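Local structure of transcriptional regulator (Streptococcus dysgalactiae, 4YV9) at residues 32-35 against 36-40; 48-51 against 52-56; 57-60 against 61-64; 71-74 against 75-78; 177-180 against 181-185. The protein acts as a receptor for the SHP quorum-sensing pheromone and probably regulates transcription by binding DNA, here held with a bound peptide inhibitor. All coordinates share one frame; numbering follows the deposited sequence.

Contact 1: residues 32-35 against 36-40; sequences QISR and FERGE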
loop_
_atom_site.group_PDB
_atom_site.type_symbol
_atom_site.label_atom_id
_atom_site.label_comp_id
_atom_site.label_asym_id
_atom_site.label_seq_id
_atom_site.Cartn_x
_atom_site.Cartn_y
_atom_site.Cartn_z
ATOM N N GLN B 32 0.384 20.468 29.336
ATOM C CA GLN B 32 -0.767 19.981 28.591
ATOM C C GLN B 32 -0.463 18.662 27.911
ATOM O O GLN B 32 -1.333 17.786 27.804
ATOM C CB GLN B 32 -1.219 21.024 27.575
ATOM C CG GLN B 32 -1.974 22.184 28.246
ATOM C CD GLN B 32 -2.299 23.293 27.285
ATOM O OE1 GLN B 32 -1.498 23.628 26.418
ATOM N NE2 GLN B 32 -3.487 23.869 27.424
ATOM N N ILE B 33 0.779 18.519 27.471
ATOM C CA ILE B 33 1.238 17.282 26.878
ATOM C C ILE B 33 1.303 16.156 27.914
ATOM O O ILE B 33 0.806 15.045 27.659
ATOM C CB ILE B 33 2.609 17.480 26.199
ATOM C CG1 ILE B 33 2.447 18.456 25.024
ATOM C CG2 ILE B 33 3.165 16.150 25.697
ATOM C CD1 ILE B 33 3.744 18.829 24.319
ATOM N N SER B 34 1.910 16.429 29.066
ATOM C CA SER B 34 1.953 15.452 30.155
ATOM C C SER B 34 0.564 15.037 30.603
ATOM O O SER B 34 0.304 13.844 30.814
ATOM C CB SER B 34 2.716 15.996 31.368
ATOM O OG SER B 34 4.116 15.964 31.149
ATOM N N ARG B 35 -0.324 16.012 30.779
ATOM C CA ARG B 35 -1.664 15.694 31.257
ATOM C C ARG B 35 -2.377 14.829 30.212
ATOM O O ARG B 35 -3.107 13.910 30.566
ATOM C CB ARG B 35 -2.457 16.958 31.592
ATOM C CG ARG B 35 -2.023 17.567 32.936
ATOM C CD ARG B 35 -2.916 18.706 33.436
ATOM N NE ARG B 35 -4.313 18.311 33.618
ATOM C CZ ARG B 35 -4.887 18.008 34.787
ATOM N NH1 ARG B 35 -4.197 18.042 35.923
ATOM N NH2 ARG B 35 -6.167 17.672 34.816
ATOM N N PHE B 36 -2.124 15.098 28.936
ATOM C CA PHE B 36 -2.667 14.249 27.875
ATOM C C PHE B 36 -2.108 12.823 27.912
ATOM O O PHE B 36 -2.863 11.851 27.803
ATOM C CB PHE B 36 -2.405 14.854 26.494
ATOM C CG PHE B 36 -2.780 13.939 25.367
ATOM C CD1 PHE B 36 -4.065 13.409 25.291
ATOM C CD2 PHE B 36 -1.854 13.586 24.404
ATOM C CE1 PHE B 36 -4.415 12.542 24.258
ATOM C CE2 PHE B 36 -2.195 12.726 23.365
ATOM C CZ PHE B 36 -3.473 12.206 23.290
ATOM N N GLU B 37 -0.793 12.684 28.043
ATOM C CA GLU B 37 -0.197 11.348 28.066
ATOM C C GLU B 37 -0.711 10.531 29.240
ATOM O O GLU B 37 -0.858 9.315 29.142
ATOM C CB GLU B 37 1.320 11.429 28.122
ATOM C CG GLU B 37 1.919 11.971 26.853
ATOM C CD GLU B 37 3.428 11.890 26.841
ATOM O OE1 GLU B 37 4.021 11.679 27.919
ATOM O OE2 GLU B 37 4.021 12.062 25.752
ATOM N N ARG B 38 -0.986 11.213 30.347
ATOM C CA ARG B 38 -1.482 10.545 31.547
ATOM C C ARG B 38 -3.000 10.320 31.532
ATOM O O ARG B 38 -3.540 9.650 32.412
ATOM C CB ARG B 38 -1.081 11.345 32.789
ATOM C CG ARG B 38 0.415 11.329 33.068
ATOM C CD ARG B 38 0.710 11.701 34.509
ATOM N NE ARG B 38 0.379 13.094 34.777
ATOM C CZ ARG B 38 1.176 14.109 34.466
ATOM N NH1 ARG B 38 2.343 13.869 33.882
ATOM N NH2 ARG B 38 0.814 15.358 34.740
ATOM N N GLY B 39 -3.685 10.880 30.540
ATOM C CA GLY B 39 -5.124 10.717 30.428
ATOM C C GLY B 39 -5.938 11.602 31.359
ATOM O O GLY B 39 -7.134 11.374 31.552
ATOM N N GLU B 40 -5.297 12.607 31.950
ATOM C CA GLU B 40 -6.007 13.536 32.839
ATOM C C GLU B 40 -6.749 14.582 32.021
ATOM O O GLU B 40 -7.787 15.085 32.428
ATOM C CB GLU B 40 -5.044 14.240 33.797
ATOM C CG GLU B 40 -4.262 13.338 34.725
ATOM C CD GLU B 40 -3.106 14.073 35.375
ATOM O OE1 GLU B 40 -2.589 15.025 34.756
ATOM O OE2 GLU B 40 -2.719 13.716 36.508
#

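Contact 2: residues 48-51 against 52-56; sequences LLNL and LDKLN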
loop_
_atom_site.group_PDB
_atom_site.type_symbol
_atom_site.label_atom_id
_atom_site.label_comp_id
_atom_site.label_asym_id
_atom_site.label_seq_id
_atom_site.Cartn_x
_atom_site.Cartn_y
_atom_site.Cartn_z
ATOM N N LEU B 48 -2.896 17.181 18.493
ATOM C CA LEU B 48 -2.242 15.880 18.456
ATOM C C LEU B 48 -1.462 15.706 17.156
ATOM O O LEU B 48 -0.319 15.237 17.167
ATOM C CB LEU B 48 -3.259 14.743 18.602
ATOM C CG LEU B 48 -2.675 13.328 18.506
ATOM C CD1 LEU B 48 -1.532 13.127 19.489
ATOM C CD2 LEU B 48 -3.768 12.302 18.753
ATOM N N LEU B 49 -2.073 16.095 16.041
ATOM C CA LEU B 49 -1.399 15.990 14.737
ATOM C C LEU B 49 -0.104 16.780 14.676
ATOM O O LEU B 49 0.854 16.344 14.043
ATOM C CB LEU B 49 -2.315 16.450 13.611
ATOM C CG LEU B 49 -3.014 15.329 12.835
ATOM C CD1 LEU B 49 -3.858 14.471 13.750
ATOM C CD2 LEU B 49 -3.868 15.906 11.735
ATOM N N ASN B 50 -0.099 17.948 15.313
ATOM C CA ASN B 50 1.098 18.785 15.433
ATOM C C ASN B 50 2.215 18.049 16.176
ATOM O O ASN B 50 3.371 18.067 15.753
ATOM C CB ASN B 50 0.738 20.096 16.158
ATOM C CG ASN B 50 1.898 21.108 16.206
ATOM O OD1 ASN B 50 2.625 21.294 15.237
ATOM N ND2 ASN B 50 2.050 21.775 17.349
ATOM N N LEU B 51 1.860 17.408 17.290
ATOM C CA LEU B 51 2.808 16.599 18.060
ATOM C C LEU B 51 3.368 15.459 17.234
ATOM O O LEU B 51 4.579 15.212 17.217
ATOM C CB LEU B 51 2.142 16.018 19.312
ATOM C CG LEU B 51 1.632 16.969 20.375
ATOM C CD1 LEU B 51 0.842 16.197 21.457
ATOM C CD2 LEU B 51 2.806 17.716 20.991
ATOM N N LEU B 52 2.472 14.738 16.574
ATOM C CA LEU B 52 2.854 13.622 15.725
ATOM C C LEU B 52 3.794 14.038 14.592
ATOM O O LEU B 52 4.767 13.349 14.284
ATOM C CB LEU B 52 1.605 12.979 15.137
ATOM C CG LEU B 52 0.747 12.255 16.175
ATOM C CD1 LEU B 52 -0.419 11.544 15.496
ATOM C CD2 LEU B 52 1.623 11.270 16.935
ATOM N N ASP B 53 3.470 15.153 13.954
ATOM C CA ASP B 53 4.306 15.672 12.884
ATOM C C ASP B 53 5.733 15.949 13.394
ATOM O O ASP B 53 6.712 15.661 12.700
ATOM C CB ASP B 53 3.670 16.931 12.289
ATOM C CG ASP B 53 4.513 17.550 11.193
ATOM O OD1 ASP B 53 5.001 16.816 10.322
ATOM O OD2 ASP B 53 4.696 18.791 11.206
ATOM N N LYS B 54 5.848 16.493 14.596
ATOM C CA LYS B 54 7.159 16.708 15.217
ATOM C C LYS B 54 7.910 15.391 15.428
ATOM O O LYS B 54 9.141 15.346 15.325
ATOM C CB LYS B 54 7.004 17.461 16.541
ATOM C CG LYS B 54 6.563 18.928 16.306
ATOM C CD LYS B 54 6.314 19.695 17.590
ATOM C CE LYS B 54 6.509 21.199 17.257
ATOM N NZ LYS B 54 5.873 22.117 18.197
ATOM N N LEU B 55 7.158 14.326 15.700
ATOM C CA LEU B 55 7.727 12.986 15.818
ATOM C C LEU B 55 7.829 12.239 14.485
ATOM O O LEU B 55 8.225 11.072 14.467
ATOM C CB LEU B 55 6.888 12.150 16.795
ATOM C CG LEU B 55 6.802 12.679 18.233
ATOM C CD1 LEU B 55 5.679 11.942 18.998
ATOM C CD2 LEU B 55 8.131 12.494 18.943
ATOM N N ASN B 56 7.465 12.905 13.385
ATOM C CA ASN B 56 7.487 12.321 12.032
ATOM C C ASN B 56 6.638 11.037 11.911
ATOM O O ASN B 56 7.027 10.059 11.255
ATOM C CB ASN B 56 8.924 12.054 11.594
ATOM C CG ASN B 56 9.726 13.344 11.436
ATOM O OD1 ASN B 56 9.358 14.213 10.646
ATOM N ND2 ASN B 56 10.803 13.480 12.203
#

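Contact 3: residues 57-60 against 61-64; sequences ITID and EFVS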
loop_
_atom_site.group_PDB
_atom_site.type_symbol
_atom_site.label_atom_id
_atom_site.label_comp_id
_atom_site.label_asym_id
_atom_site.label_seq_id
_atom_site.Cartn_x
_atom_site.Cartn_y
_atom_site.Cartn_z
ATOM N N ILE B 57 5.501 11.067 12.588
ATOM C CA ILE B 57 4.493 10.011 12.551
ATOM C C ILE B 57 3.218 10.656 12.039
ATOM O O ILE B 57 2.840 11.746 12.470
ATOM C CB ILE B 57 4.234 9.391 13.944
ATOM C CG1 ILE B 57 5.536 8.882 14.565
ATOM C CG2 ILE B 57 3.194 8.261 13.855
ATOM C CD1 ILE B 57 5.443 8.640 16.058
ATOM N N THR B 58 2.576 10.028 11.078
ATOM C CA THR B 58 1.314 10.551 10.611
ATOM C C THR B 58 0.186 9.841 11.389
ATOM O O THR B 58 0.375 8.725 11.887
ATOM C CB THR B 58 1.193 10.363 9.107
ATOM O OG1 THR B 58 -0.154 10.606 8.697
ATOM C CG2 THR B 58 1.619 8.955 8.728
ATOM N N ILE B 59 -0.966 10.498 11.512
ATOM C CA ILE B 59 -2.022 10.019 12.406
ATOM C C ILE B 59 -2.527 8.627 12.002
ATOM O O ILE B 59 -3.010 7.877 12.842
ATOM C CB ILE B 59 -3.210 11.029 12.477
ATOM C CG1 ILE B 59 -4.318 10.540 13.430
ATOM C CG2 ILE B 59 -3.787 11.299 11.107
ATOM C CD1 ILE B 59 -3.898 10.468 14.898
ATOM N N ASP B 60 -2.382 8.245 10.738
ATOM C CA ASP B 60 -2.830 6.895 10.352
ATOM C C ASP B 60 -1.878 5.822 10.886
ATOM O O ASP B 60 -2.300 4.733 11.286
ATOM C CB ASP B 60 -2.982 6.772 8.836
ATOM C CG ASP B 60 -1.772 7.283 8.072
ATOM O OD1 ASP B 60 -1.318 8.399 8.376
ATOM O OD2 ASP B 60 -1.292 6.578 7.154
ATOM N N GLU B 61 -0.594 6.146 10.905
ATOM C CA GLU B 61 0.429 5.299 11.508
ATOM C C GLU B 61 0.228 5.166 13.030
ATOM O O GLU B 61 0.374 4.084 13.598
ATOM C CB GLU B 61 1.822 5.882 11.191
ATOM C CG GLU B 61 2.893 4.842 10.983
ATOM C CD GLU B 61 4.218 5.411 10.504
ATOM O OE1 GLU B 61 4.458 6.640 10.583
ATOM O OE2 GLU B 61 5.030 4.611 10.047
ATOM N N PHE B 62 -0.106 6.283 13.680
ATOM C CA PHE B 62 -0.368 6.331 15.128
ATOM C C PHE B 62 -1.554 5.450 15.513
ATOM O O PHE B 62 -1.502 4.682 16.477
ATOM C CB PHE B 62 -0.604 7.804 15.566
ATOM C CG PHE B 62 -0.938 7.975 17.036
ATOM C CD1 PHE B 62 -2.251 7.915 17.481
ATOM C CD2 PHE B 62 0.060 8.203 17.965
ATOM C CE1 PHE B 62 -2.560 8.074 18.840
ATOM C CE2 PHE B 62 -0.242 8.364 19.317
ATOM C CZ PHE B 62 -1.546 8.306 19.749
ATOM N N VAL B 63 -2.623 5.536 14.735
ATOM C CA VAL B 63 -3.825 4.755 14.994
ATOM C C VAL B 63 -3.584 3.235 14.950
ATOM O O VAL B 63 -4.151 2.482 15.751
ATOM C CB VAL B 63 -4.938 5.119 13.988
ATOM C CG1 VAL B 63 -6.072 4.100 14.035
ATOM C CG2 VAL B 63 -5.461 6.516 14.270
ATOM N N SER B 64 -2.740 2.772 14.033
ATOM C CA SER B 64 -2.558 1.325 13.908
ATOM C C SER B 64 -1.709 0.773 15.053
ATOM O O SER B 64 -1.823 -0.388 15.400
ATOM C CB SER B 64 -1.934 0.952 12.561
ATOM O OG SER B 64 -0.520 0.928 12.645
#

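Contact 4: residues 71-74 against 75-78; sequences THFF and TLLS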
loop_
_atom_site.group_PDB
_atom_site.type_symbol
_atom_site.label_atom_id
_atom_site.label_comp_id
_atom_site.label_asym_id
_atom_site.label_seq_id
_atom_site.Cartn_x
_atom_site.Cartn_y
_atom_site.Cartn_z
ATOM N N THR B 71 -12.507 -0.016 11.610
ATOM C CA THR B 71 -13.798 0.575 11.309
ATOM C C THR B 71 -14.893 -0.492 11.215
ATOM O O THR B 71 -14.600 -1.685 11.104
ATOM C CB THR B 71 -13.727 1.359 9.995
ATOM O OG1 THR B 71 -13.482 0.450 8.916
ATOM C CG2 THR B 71 -12.583 2.400 10.052
ATOM N N HIS B 72 -16.147 -0.054 11.284
ATOM C CA HIS B 72 -17.290 -0.935 11.038
ATOM C C HIS B 72 -17.145 -1.695 9.721
ATOM O O HIS B 72 -17.402 -2.899 9.658
ATOM C CB HIS B 72 -18.601 -0.136 11.023
ATOM C CG HIS B 72 -18.841 0.662 12.266
ATOM N ND1 HIS B 72 -19.199 1.994 12.237
ATOM C CD2 HIS B 72 -18.769 0.319 13.576
ATOM C CE1 HIS B 72 -19.344 2.435 13.474
ATOM N NE2 HIS B 72 -19.085 1.441 14.305
ATOM N N PHE B 73 -16.726 -0.998 8.670
ATOM C CA PHE B 73 -16.682 -1.613 7.343
ATOM C C PHE B 73 -15.587 -2.671 7.262
ATOM O O PHE B 73 -15.791 -3.736 6.687
ATOM C CB PHE B 73 -16.477 -0.561 6.256
ATOM C CG PHE B 73 -16.598 -1.101 4.859
ATOM C CD1 PHE B 73 -17.798 -1.657 4.408
ATOM C CD2 PHE B 73 -15.524 -1.046 3.989
ATOM C CE1 PHE B 73 -17.907 -2.139 3.120
ATOM C CE2 PHE B 73 -15.628 -1.513 2.701
ATOM C CZ PHE B 73 -16.826 -2.068 2.261
ATOM N N PHE B 74 -14.430 -2.377 7.844
ATOM C CA PHE B 74 -13.329 -3.330 7.836
ATOM C C PHE B 74 -13.661 -4.529 8.734
ATOM O O PHE B 74 -13.222 -5.655 8.475
ATOM C CB PHE B 74 -12.026 -2.660 8.289
ATOM C CG PHE B 74 -10.790 -3.420 7.899
ATOM C CD1 PHE B 74 -10.272 -3.320 6.614
ATOM C CD2 PHE B 74 -10.162 -4.255 8.807
ATOM C CE1 PHE B 74 -9.138 -4.026 6.250
ATOM C CE2 PHE B 74 -9.027 -4.962 8.453
ATOM C CZ PHE B 74 -8.514 -4.849 7.172
ATOM N N THR B 75 -14.445 -4.278 9.780
ATOM C CA THR B 75 -14.902 -5.339 10.671
ATOM C C THR B 75 -15.861 -6.249 9.908
ATOM O O THR B 75 -15.786 -7.482 9.998
ATOM C CB THR B 75 -15.593 -4.766 11.935
ATOM O OG1 THR B 75 -14.659 -3.967 12.676
ATOM C CG2 THR B 75 -16.104 -5.884 12.825
ATOM N N LEU B 76 -16.753 -5.634 9.140
ATOM C CA LEU B 76 -17.661 -6.383 8.279
ATOM C C LEU B 76 -16.883 -7.265 7.313
ATOM O O LEU B 76 -17.133 -8.469 7.216
ATOM C CB LEU B 76 -18.578 -5.442 7.509
ATOM C CG LEU B 76 -19.519 -6.093 6.489
ATOM C CD1 LEU B 76 -20.381 -7.160 7.150
ATOM C CD2 LEU B 76 -20.375 -5.033 5.856
ATOM N N LEU B 77 -15.926 -6.661 6.616
ATOM C CA LEU B 77 -15.113 -7.388 5.646
ATOM C C LEU B 77 -14.354 -8.559 6.260
ATOM O O LEU B 77 -14.232 -9.609 5.637
ATOM C CB LEU B 77 -14.119 -6.451 4.978
ATOM C CG LEU B 77 -14.771 -5.394 4.098
ATOM C CD1 LEU B 77 -13.726 -4.513 3.427
ATOM C CD2 LEU B 77 -15.600 -6.093 3.083
ATOM N N SER B 78 -13.834 -8.364 7.469
ATOM C CA SER B 78 -13.050 -9.390 8.135
ATOM C C SER B 78 -13.907 -10.607 8.483
ATOM O O SER B 78 -13.482 -11.737 8.272
ATOM C CB SER B 78 -12.392 -8.819 9.391
ATOM O OG SER B 78 -13.364 -8.250 10.247
#

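Contact 5: residues 177-180 against 181-185; sequences NKTN and KTLVT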
loop_
_atom_site.group_PDB
_atom_site.type_symbol
_atom_site.label_atom_id
_atom_site.label_comp_id
_atom_site.label_asym_id
_atom_site.label_seq_id
_atom_site.Cartn_x
_atom_site.Cartn_y
_atom_site.Cartn_z
ATOM N N ASN B 177 0.511 5.931 0.074
ATOM C CA ASN B 177 -0.479 4.876 0.217
ATOM C C ASN B 177 -1.218 4.594 -1.094
ATOM O O ASN B 177 -2.148 5.307 -1.467
ATOM C CB ASN B 177 -1.475 5.242 1.321
ATOM C CG ASN B 177 -2.336 4.064 1.735
ATOM O OD1 ASN B 177 -2.135 2.943 1.259
ATOM N ND2 ASN B 177 -3.294 4.309 2.629
ATOM N N LYS B 178 -0.800 3.552 -1.794
ATOM C CA LYS B 178 -1.406 3.235 -3.076
ATOM C C LYS B 178 -2.411 2.104 -2.978
ATOM O O LYS B 178 -2.728 1.448 -3.970
ATOM C CB LYS B 178 -0.316 2.920 -4.085
ATOM C CG LYS B 178 0.421 4.208 -4.458
ATOM C CD LYS B 178 1.735 3.921 -5.084
ATOM C CE LYS B 178 2.372 5.195 -5.585
ATOM N NZ LYS B 178 3.738 4.860 -6.014
ATOM N N THR B 179 -2.931 1.904 -1.773
ATOM C CA THR B 179 -3.894 0.846 -1.537
ATOM C C THR B 179 -5.072 0.986 -2.485
ATOM O O THR B 179 -5.406 0.037 -3.185
ATOM C CB THR B 179 -4.380 0.849 -0.082
ATOM O OG1 THR B 179 -3.253 0.649 0.777
ATOM C CG2 THR B 179 -5.371 -0.271 0.144
ATOM N N ASN B 180 -5.681 2.168 -2.548
ATOM C CA ASN B 180 -6.842 2.309 -3.429
ATOM C C ASN B 180 -6.482 2.226 -4.912
ATOM O O ASN B 180 -7.282 1.768 -5.716
ATOM C CB ASN B 180 -7.590 3.613 -3.168
ATOM C CG ASN B 180 -8.310 3.599 -1.846
ATOM O OD1 ASN B 180 -8.362 2.562 -1.176
ATOM N ND2 ASN B 180 -8.850 4.750 -1.441
ATOM N N LYS B 181 -5.287 2.675 -5.270
ATOM C CA LYS B 181 -4.858 2.642 -6.666
ATOM C C LYS B 181 -4.674 1.199 -7.133
ATOM O O LYS B 181 -5.065 0.817 -8.246
ATOM C CB LYS B 181 -3.561 3.443 -6.835
ATOM C CG LYS B 181 -3.078 3.513 -8.266
ATOM C CD LYS B 181 -1.779 4.285 -8.377
ATOM C CE LYS B 181 -1.342 4.412 -9.835
ATOM N NZ LYS B 181 -0.158 5.325 -9.993
ATOM N N THR B 182 -4.079 0.386 -6.275
ATOM C CA THR B 182 -3.892 -1.017 -6.615
ATOM C C THR B 182 -5.252 -1.713 -6.782
ATOM O O THR B 182 -5.469 -2.458 -7.755
ATOM C CB THR B 182 -3.011 -1.702 -5.551
ATOM O OG1 THR B 182 -1.686 -1.164 -5.653
ATOM C CG2 THR B 182 -2.929 -3.192 -5.778
ATOM N N LEU B 183 -6.184 -1.435 -5.879
ATOM C CA LEU B 183 -7.534 -1.982 -6.011
ATOM C C LEU B 183 -8.202 -1.514 -7.306
ATOM O O LEU B 183 -8.762 -2.329 -8.042
ATOM C CB LEU B 183 -8.411 -1.611 -4.805
ATOM C CG LEU B 183 -8.117 -2.364 -3.503
ATOM C CD1 LEU B 183 -8.772 -1.703 -2.308
ATOM C CD2 LEU B 183 -8.590 -3.796 -3.623
ATOM N N VAL B 184 -8.168 -0.210 -7.572
ATOM C CA VAL B 184 -8.751 0.314 -8.813
ATOM C C VAL B 184 -8.140 -0.363 -10.053
ATOM O O VAL B 184 -8.839 -0.645 -11.041
ATOM C CB VAL B 184 -8.569 1.843 -8.925
ATOM C CG1 VAL B 184 -8.904 2.310 -10.338
ATOM C CG2 VAL B 184 -9.451 2.562 -7.901
ATOM N N THR B 185 -6.841 -0.639 -9.993
ATOM C CA THR B 185 -6.165 -1.303 -11.104
ATOM C C THR B 185 -6.715 -2.721 -11.281
ATOM O O THR B 185 -7.040 -3.141 -12.393
ATOM C CB THR B 185 -4.639 -1.329 -10.890
ATOM O OG1 THR B 185 -4.164 0.020 -10.717
ATOM C CG2 THR B 185 -3.952 -1.956 -12.086
#

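Contact 1: residues 32-35 against 36-40
The R35 guanidinium carries E40 OE1 over one face, 3.4 Å above its plane, while R38 has S34 O and R35 N over one face and E40 OE2 at its in-plane edge. The two guanidinium planes stand almost perpendicular, 86° apart. These groups dress the C-terminal end of helix 30-37, probably the recognition helix of the helix-turn-helix domain, which closes in a Schellman motif at G39. No N-H of R35 points at E40 OE1, and the long salt bridge from R35 NH1 (3.6 Å) rests on charge alone; R38 NH2 adds a weak bond to the same oxygen. One carboxylate thus probably tempers two positive charges, and R35 NE is satisfied separately by S41 OG. A bend at chi3 (-68°) swings the R38 tip back over the helix, bringing NH1 to 3.3 Å from S34 CB. On the buried side E37 runs alongside I33, pointing the same way, and its OE2 makes a salt bridge with R13. F36 turns inward against L9 and L48, and a sulfate ion lies close to its side chain. The longer bond of the Schellman motif runs from E40 N to R35 O, 2.9 Å.

Contact 2: residues 48-51 against 52-56
At the C-terminal end of helix 45-54, one of the helices of the helix-turn-helix domain, L48 and L52 pack one turn apart and a Schellman motif ends the helix, with N56 at positive phi (57°). L48 CD1 lies 4.1 Å from L52 CG. Their chains cross obliquely, and L52 CG also rests 3.3 Å from L48 O, the same oxygen that receives L52 N at 2.9 Å. L52 continues into the core against L9, I59 and F62, whereas L48 packs on C45 of the second subunit. On another side of the helix N50 and K54 bring their nitrogens together, N50 ND2 to K54 NZ 3.9 Å. The K54 chain is extended, its CG passing 3.4 Å from N50 O. Both nitrogens find their partner in D25 OD2, as a hydrogen bond from N50 and a salt bridge from K54. D53 OD1 accepts from H72 N of the second subunit. The helix thus has a leucine side, a side paired with D25 and a side facing the dimer partner; one aspartate oxygen shared by both nitrogens probably balances the lysine charge and lets the two donors lie close together.

Contact 3: residues 57-60 against 61-64
Helix 59-66 starts with F62 N donating to T58 O, 3.1 Å long and lying in the carbonyl plane; V63 N follows to I59 O at 3.0 Å, and S64 N reaches D60 O only weakly. T58 holds the N-cap position without making a capping bond from its side chain. Its OG1 instead gives its proton to D60 OD1 at a short 2.5 Å. D60 can receive it because its CG sits between the backbone N and the carbonyl carbon (chi1 49°), turned back over the helix start. D60 OD2 comes close to D60 OD1 of the second subunit, so the pair of carboxylates may hold a proton more readily than usual. This helix belongs to the helix-turn-helix domain and lies in the dimer interface. E61 crosses T58 and I57 at about a right angle: its CB is 3.8 Å from I57 CG2 and 3.9 Å from T58 CG2. Beyond them OE2 accepts from Y142 N and N180 ND2 of the second subunit. On the inner side I59 CD1 approaches F62 CD1 obliquely at 4.0 Å, the ring being further enclosed by T8, L9 and L12 of helix 6-15. V63 CG2 lies close against I59 O, 3.1 Å away.

Contact 4: residues 71-74 against 75-78
T75 grips T71 O twice, through its backbone N at 2.9 Å and its OG1 at 2.8 Å, the two donors reaching the oxygen from opposite faces of the carbonyl plane. OG1 stands well above that plane, placed there by a first torsion (chi1 -61°) that sets it beside its own backbone N. T71 is the N-cap of helix 72-85, and its OG1 receives F74 N at 3.2 Å in a nearly straight capping bond, so its hydroxyl and its carbonyl both serve the first turn. L76 comes next: its N bonds to H72 O, its CD2 approaches the F73 ring loosely, and the side chain also packs on I109 of helix 103-113. L77 is the main apolar partner. Its CG lies over one face of F73, offset toward the rim, with L77 CD1 3.6 Å from F73 CE2. Y143 meets the same phenylalanine edge-to-face, and L77 also touches a modified side chain of the bound peptide. S78 then donates N to F74 O and OG to T75 O at 2.6 Å. The polar first turn is thus fastened by hydroxyls and by a partner chain's carboxylate, whose negative charge probably suits the positive end of the helix dipole, while F73 and L76 pack on helices 142-151 and 103-113, and L77 also reaches the peptide.

Contact 5: residues 177-180 against 181-185
L183 rises from the helix with CB 3.7 Å from N180 O, then lays CG over T179 O at 3.6 Å. Its CG is anti to the carbonyl carbon (chi1 -74°), which carries the branch back along the preceding turn. There L183 CD1 lies 3.9 Å from T179 O and comes within 4.4 Å of T179 CG2. The same side chain also packs on Y142 and on an apolar side chain of the bound peptide. This is the first part of helix 179-197 in the helical, TPR-like C-terminal domain, with K178 at its N-cap position. Just ahead, N177 OD1 takes T179 OG1 at 2.6 Å, on a lone pair in the amide plane, and weakly also T179 N. K178 O accepts T182 N at 2.9 Å, the donor arriving almost straight on, with T182 OG1 bonded to N220. K178 NZ and K181 NZ, 5.6 Å apart, go to different oxygens of E218, OE1 and OE2, so the two like charges are probably balanced by one carboxylate. The N180 side chain packs on Y142 and I145. T185 closes the next turn: T185 OG1 reaches K181 O at 2.7 Å, from the face of that carbonyl opposite the one used by T185 N.

How the contacts relate
Contacts 1, 2 and 3 share the helix-turn-helix domain, with contact 2 between its neighbours: L51 CD2 touches I33 CD1 of contact 1 at 3.6 Å, and L52 O probably bonds to I57 N of contact 3. All five are partly buried; contact 1, arginine-rich, is nearest the surface and contact 5 nearest the centre of the chain. Contacts 2 and 3 are more apolar. Contacts 1 and 2 end helices, while 3, 4 and 5 begin them; of these, only T71 of contact 4 caps with its own side chain, and in contact 5 N177 bonds to T179 across K178. Contacts 2 to 5 meet the second subunit, reciprocally in two pairs: 2 with 4, 3 with 5. Contacts 4 and 5 also touch bound peptide.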